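Local atomic coordinates of kinesin-like protein (Caenorhabditis elegans, PDB entry 5X3E), a protein that is a kinesin-6 family motor, probably coupling ATP binding and hydrolysis to force generation along microtubules. Residues A[93-97]-A[138-144]; A[196-200]-A[267-271]. All blocks are in the same frame, centred on the assembly; numbering follows the deposited sequence.

How the contacts relate
Both contacts lie within the kinesin motor domain, on the same side of the chain's centre, with their own centres about 14 Å apart. Helix 141-152 joins them: contact 1 packs its first turn and the loop before it against helix 93-109, and Asp147, about one turn further on, bonds Arg199 and Ser267 of contact 2. The two touch directly, Arg144 NH1 lying 3.3 Å from Tyr200 CE2 and Pro143 CB 4.0 Å from Leu271 CD2. Contact 1 is buried and joins helix 93-109 to the segment that follows the probable P-loop and helix 126-130, whereas contact 2 is at the surface, where the side chain of Arg199 comes within about 6 Å of a sulfate ion, probably from the crystallisation liquor.

Contact 1: A[93-97]-A[138-144]; sequences QATVF and GTGLLPR
This is a buried contact in the P-loop NTPase fold of the kinesin motor domain, where the start of helix 93-109 packs on the loop 138-140 and the first turn of helix 141-152, just downstream of the probable P-loop and helix 126-130. Residues 93-97 form a regular helical turn, Phe97 N donating to Gln93 O at 2.8 Å. In the partner, Thr139 is extended (-68/132) and Gly140 (-90/-166) occupies the N-cap position, after which Leu141 to Arg144 are helical. CA atoms pair Gln93 with Gly140 (6.0 Å) and Phe97 with Leu141 (5.5 Å).

Gln93, in an m,m rotamer, suits this junction because its amide can donate and accept at once: NE2 donates to Gly138 O (2.8 Å, 149°) and also bonds Tyr128 O, while OE1 pairs with Arg41. Gln93 NE2 also comes 3.5 Å from Gly140 CA. Next to the N-cap, Leu141 (m,t) brings CD2 to 3.7 Å from Val96 CG1 and 3.6 Å from Phe97 CA, an apolar seal between the helices.

Arg144 is nearly extended (m,t,t) and doubles back over its own loop. Its NE donates to Thr139 O at 2.8 Å, NH1 forms a salt bridge with Glu202, and one guanidinium face lies over the Gln93-Ala94 peptide, NH2 coming 3.5 Å from Gln93 CB. Its aliphatic root serves the aromatic neighbour: Arg144 CB sits 3.6 Å from the centroid of the t-rotamer Phe97 ring, 12° off the normal, a CH-pi contact.

Contact 2: A[196-200]-A[267-271]; sequences ITDRY and SEEAL
Glu268 receives two partners from the loop 196-200. Arg199 NE donates to Glu268 OE1 at 3.2 Å (156°) in a salt bridge, the carboxylate oxygen lying near the plane of the guanidinium, and Thr197 OG1 donates to Glu268 OE2. The modelled length of that second bond, 2.3 Å between OG1 and OE2, is very short, so the exact place of the hydroxyl is less sure. Glutamate has the reach for this task: its CB leaves the helix sideways, and the t,p rotamer swings the carboxylate back to the loop. Arg199, with chi1 p and then t,t, extends far enough for its NH2 to form a further salt bridge with Asp147, which is also hydrogen-bonded to Ser267 OG; that hydroxyl is 3.3 Å from Arg199 NH2.

The loop follows an unmodelled gap (190-195) and precedes strand 213-225. Residues 197-199 are extended, with phi/psi from -94/96 at Thr197 to -149/152 at Arg199, so directions alternate: Thr197 and Arg199 point toward the helix, Ile196 and Asp198 away. The nearest CA pair, Thr197 and Glu268, is 8.0 Å apart, a gap bridged by side chains. Within the kinesin motor domain this ties a surface loop to the first turn of helix 267-281, where Leu271 N donates to Ser267 O at 3.0 Å.

Leu271, one turn beyond Ser267, points toward the loop in an m,t rotamer. Its CD1 lies over one guanidinium face, 3.4 Å from Arg199 CZ, and its side chain also packs on Leu146 of helix 141-152.

Contact 1: A[93-97]-A[138-144]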
loop_
_atom_site.group_PDB
_atom_site.type_symbol
_atom_site.label_atom_id
_atom_site.label_comp_id
_atom_site.label_asym_id
_atom_site.label_seq_id
_atom_site.Cartn_x
_atom_site.Cartn_y
_atom_site.Cartn_z
ATOM N N GLN A 93 16.549 6.471 2.364
ATOM C CA GLN A 93 15.506 5.478 2.115
ATOM C C GLN A 93 15.498 4.403 3.193
ATOM O O GLN A 93 14.436 4.021 3.701
ATOM C CB GLN A 93 15.715 4.836 0.745
ATOM C CG GLN A 93 15.681 5.793 -0.425
ATOM C CD GLN A 93 14.291 6.280 -0.747
ATOM O OE1 GLN A 93 13.657 6.975 0.046
ATOM N NE2 GLN A 93 13.803 5.910 -1.922
ATOM N N ALA A 94 16.680 3.886 3.538
ATOM C CA ALA A 94 16.772 2.828 4.538
ATOM C C ALA A 94 16.192 3.277 5.873
ATOM O O ALA A 94 15.524 2.497 6.561
ATOM C CB ALA A 94 18.226 2.393 4.701
ATOM N N THR A 95 16.437 4.531 6.258
ATOM C CA THR A 95 15.894 5.027 7.520
ATOM C C THR A 95 14.378 5.137 7.460
ATOM O O THR A 95 13.682 4.742 8.403
ATOM C CB THR A 95 16.521 6.376 7.878
ATOM O OG1 THR A 95 17.929 6.211 8.088
ATOM C CG2 THR A 95 15.889 6.940 9.138
ATOM N N VAL A 96 13.850 5.671 6.355
ATOM C CA VAL A 96 12.404 5.731 6.169
ATOM C C VAL A 96 11.804 4.333 6.222
ATOM O O VAL A 96 10.849 4.080 6.961
ATOM C CB VAL A 96 12.057 6.437 4.847
ATOM C CG1 VAL A 96 10.566 6.293 4.547
ATOM C CG2 VAL A 96 12.436 7.895 4.922
ATOM N N PHE A 97 12.381 3.399 5.461
ATOM C CA PHE A 97 11.813 2.057 5.348
ATOM C C PHE A 97 11.691 1.375 6.710
ATOM O O PHE A 97 10.649 0.787 7.026
ATOM C CB PHE A 97 12.666 1.217 4.399
ATOM C CG PHE A 97 12.339 -0.242 4.429
ATOM C CD1 PHE A 97 11.130 -0.703 3.931
ATOM C CD2 PHE A 97 13.235 -1.155 4.961
ATOM C CE1 PHE A 97 10.821 -2.053 3.959
ATOM C CE2 PHE A 97 12.935 -2.502 4.991
ATOM C CZ PHE A 97 11.728 -2.953 4.488
ATOM N N GLY A 138 18.459 4.779 -3.721
ATOM C CA GLY A 138 17.229 5.214 -4.365
ATOM C C GLY A 138 15.975 4.388 -4.126
ATOM O O GLY A 138 14.867 4.913 -4.264
ATOM N N THR A 139 16.123 3.111 -3.768
ATOM C CA THR A 139 14.975 2.211 -3.705
ATOM C C THR A 139 14.030 2.602 -2.576
ATOM O O THR A 139 14.460 2.851 -1.446
ATOM C CB THR A 139 15.435 0.759 -3.544
ATOM O OG1 THR A 139 16.080 0.328 -4.747
ATOM C CG2 THR A 139 14.264 -0.155 -3.261
ATOM N N GLY A 140 12.733 2.666 -2.894
ATOM C CA GLY A 140 11.724 3.106 -1.956
ATOM C C GLY A 140 11.149 1.969 -1.132
ATOM O O GLY A 140 11.678 0.858 -1.086
ATOM N N LEU A 141 10.024 2.271 -0.474
ATOM C CA LEU A 141 9.419 1.336 0.470
ATOM C C LEU A 141 9.009 0.040 -0.206
ATOM O O LEU A 141 9.235 -1.049 0.334
ATOM C CB LEU A 141 8.187 1.965 1.112
ATOM C CG LEU A 141 8.389 3.315 1.777
ATOM C CD1 LEU A 141 7.053 3.907 2.185
ATOM C CD2 LEU A 141 9.318 3.163 2.973
ATOM N N LEU A 142 8.383 0.137 -1.373
ATOM C CA LEU A 142 7.733 -1.033 -1.952
ATOM C C LEU A 142 8.725 -2.142 -2.276
ATOM O O LEU A 142 8.526 -3.272 -1.796
ATOM C CB LEU A 142 6.903 -0.602 -3.166
ATOM C CG LEU A 142 6.026 -1.623 -3.877
ATOM C CD1 LEU A 142 4.799 -0.905 -4.427
ATOM C CD2 LEU A 142 6.794 -2.315 -4.991
ATOM N N PRO A 143 9.802 -1.910 -3.041
ATOM C CA PRO A 143 10.724 -3.026 -3.315
ATOM C C PRO A 143 11.407 -3.547 -2.066
ATOM O O PRO A 143 11.581 -4.766 -1.927
ATOM C CB PRO A 143 11.726 -2.419 -4.306
ATOM C CG PRO A 143 11.046 -1.207 -4.858
ATOM C CD PRO A 143 10.234 -0.680 -3.729
ATOM N N ARG A 144 11.784 -2.659 -1.139
ATOM C CA ARG A 144 12.378 -3.112 0.116
ATOM C C ARG A 144 11.400 -3.970 0.905
ATOM O O ARG A 144 11.793 -4.978 1.507
ATOM C CB ARG A 144 12.838 -1.918 0.953
ATOM C CG ARG A 144 13.930 -1.082 0.307
ATOM C CD ARG A 144 14.321 0.086 1.195
ATOM N NE ARG A 144 15.207 1.014 0.501
ATOM C CZ ARG A 144 16.532 0.977 0.578
ATOM N NH1 ARG A 144 17.125 0.061 1.334
ATOM N NH2 ARG A 144 17.264 1.856 -0.094
#

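Contact 2: A[196-200]-A[267-271]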
loop_
_atom_site.group_PDB
_atom_site.type_symbol
_atom_site.label_atom_id
_atom_site.label_comp_id
_atom_site.label_asym_id
_atom_site.label_seq_id
_atom_site.Cartn_x
_atom_site.Cartn_y
_atom_site.Cartn_z
ATOM N N ILE A 196 16.004 -7.055 -17.615
ATOM C CA ILE A 196 17.068 -7.640 -16.805
ATOM C C ILE A 196 17.338 -6.758 -15.596
ATOM O O ILE A 196 17.906 -5.675 -15.734
ATOM C CB ILE A 196 18.358 -7.828 -17.615
ATOM C CG1 ILE A 196 18.051 -8.407 -18.997
ATOM C CG2 ILE A 196 19.332 -8.715 -16.847
ATOM C CD1 ILE A 196 19.122 -8.118 -20.027
ATOM N N THR A 197 16.960 -7.219 -14.409
ATOM C CA THR A 197 17.013 -6.375 -13.216
ATOM C C THR A 197 18.324 -6.570 -12.468
ATOM O O THR A 197 18.485 -7.537 -11.718
ATOM C CB THR A 197 15.845 -6.673 -12.287
ATOM O OG1 THR A 197 15.825 -8.076 -12.001
ATOM C CG2 THR A 197 14.533 -6.237 -12.914
ATOM N N ASP A 198 19.286 -5.685 -12.727
ATOM C CA ASP A 198 20.388 -5.446 -11.801
ATOM C C ASP A 198 19.882 -4.367 -10.855
ATOM O O ASP A 198 19.691 -3.217 -11.264
ATOM C CB ASP A 198 21.662 -5.007 -12.514
ATOM C CG ASP A 198 22.072 -5.955 -13.619
ATOM O OD1 ASP A 198 22.040 -7.184 -13.393
ATOM O OD2 ASP A 198 22.441 -5.469 -14.710
ATOM N N ARG A 199 19.618 -4.737 -9.608
ATOM C CA ARG A 199 18.925 -3.836 -8.703
ATOM C C ARG A 199 19.394 -4.079 -7.281
ATOM O O ARG A 199 19.818 -5.184 -6.935
ATOM C CB ARG A 199 17.403 -4.011 -8.799
ATOM C CG ARG A 199 16.905 -5.383 -8.350
ATOM C CD ARG A 199 15.408 -5.396 -8.072
ATOM N NE ARG A 199 15.044 -6.563 -7.273
ATOM C CZ ARG A 199 14.819 -6.543 -5.965
ATOM N NH1 ARG A 199 14.906 -5.405 -5.286
ATOM N NH2 ARG A 199 14.500 -7.666 -5.336
ATOM N N TYR A 200 19.331 -3.029 -6.466
ATOM C CA TYR A 200 19.601 -3.188 -5.046
ATOM C C TYR A 200 18.553 -4.096 -4.414
ATOM O O TYR A 200 17.373 -4.046 -4.771
ATOM C CB TYR A 200 19.621 -1.828 -4.347
ATOM C CG TYR A 200 19.733 -1.936 -2.843
ATOM C CD1 TYR A 200 20.973 -2.075 -2.232
ATOM C CD2 TYR A 200 18.602 -1.894 -2.035
ATOM C CE1 TYR A 200 21.080 -2.177 -0.862
ATOM C CE2 TYR A 200 18.704 -1.996 -0.661
ATOM C CZ TYR A 200 19.946 -2.136 -0.081
ATOM O OH TYR A 200 20.064 -2.234 1.285
ATOM N N SER A 267 10.748 -11.750 -4.600
ATOM C CA SER A 267 10.744 -10.291 -4.657
ATOM C C SER A 267 10.949 -9.822 -6.086
ATOM O O SER A 267 10.303 -8.873 -6.548
ATOM C CB SER A 267 11.840 -9.734 -3.747
ATOM O OG SER A 267 11.733 -8.332 -3.613
ATOM N N GLU A 268 11.845 -10.499 -6.802
ATOM C CA GLU A 268 12.094 -10.199 -8.205
ATOM C C GLU A 268 10.846 -10.383 -9.058
ATOM O O GLU A 268 10.481 -9.497 -9.837
ATOM C CB GLU A 268 13.222 -11.098 -8.707
ATOM C CG GLU A 268 13.568 -10.878 -10.147
ATOM C CD GLU A 268 14.008 -9.467 -10.429
ATOM O OE1 GLU A 268 14.615 -8.821 -9.548
ATOM O OE2 GLU A 268 13.740 -8.993 -11.553
ATOM N N GLU A 269 10.167 -11.522 -8.912
ATOM C CA GLU A 269 8.969 -11.767 -9.709
ATOM C C GLU A 269 7.867 -10.771 -9.365
ATOM O O GLU A 269 7.138 -10.311 -10.252
ATOM C CB GLU A 269 8.500 -13.210 -9.513
ATOM C CG GLU A 269 7.288 -13.593 -10.332
ATOM C CD GLU A 269 7.107 -15.094 -10.433
ATOM O OE1 GLU A 269 6.911 -15.596 -11.561
ATOM O OE2 GLU A 269 7.169 -15.773 -9.385
ATOM N N ALA A 270 7.741 -10.418 -8.082
ATOM C CA ALA A 270 6.723 -9.458 -7.666
ATOM C C ALA A 270 6.968 -8.096 -8.295
ATOM O O ALA A 270 6.023 -7.405 -8.694
ATOM C CB ALA A 270 6.698 -9.346 -6.140
ATOM N N LEU A 271 8.234 -7.690 -8.381
ATOM C CA LEU A 271 8.567 -6.423 -9.015
ATOM C C LEU A 271 8.300 -6.452 -10.511
ATOM O O LEU A 271 7.947 -5.418 -11.088
ATOM C CB LEU A 271 10.028 -6.075 -8.746
ATOM C CG LEU A 271 10.285 -5.466 -7.372
ATOM C CD1 LEU A 271 11.776 -5.409 -7.079
ATOM C CD2 LEU A 271 9.669 -4.079 -7.308
#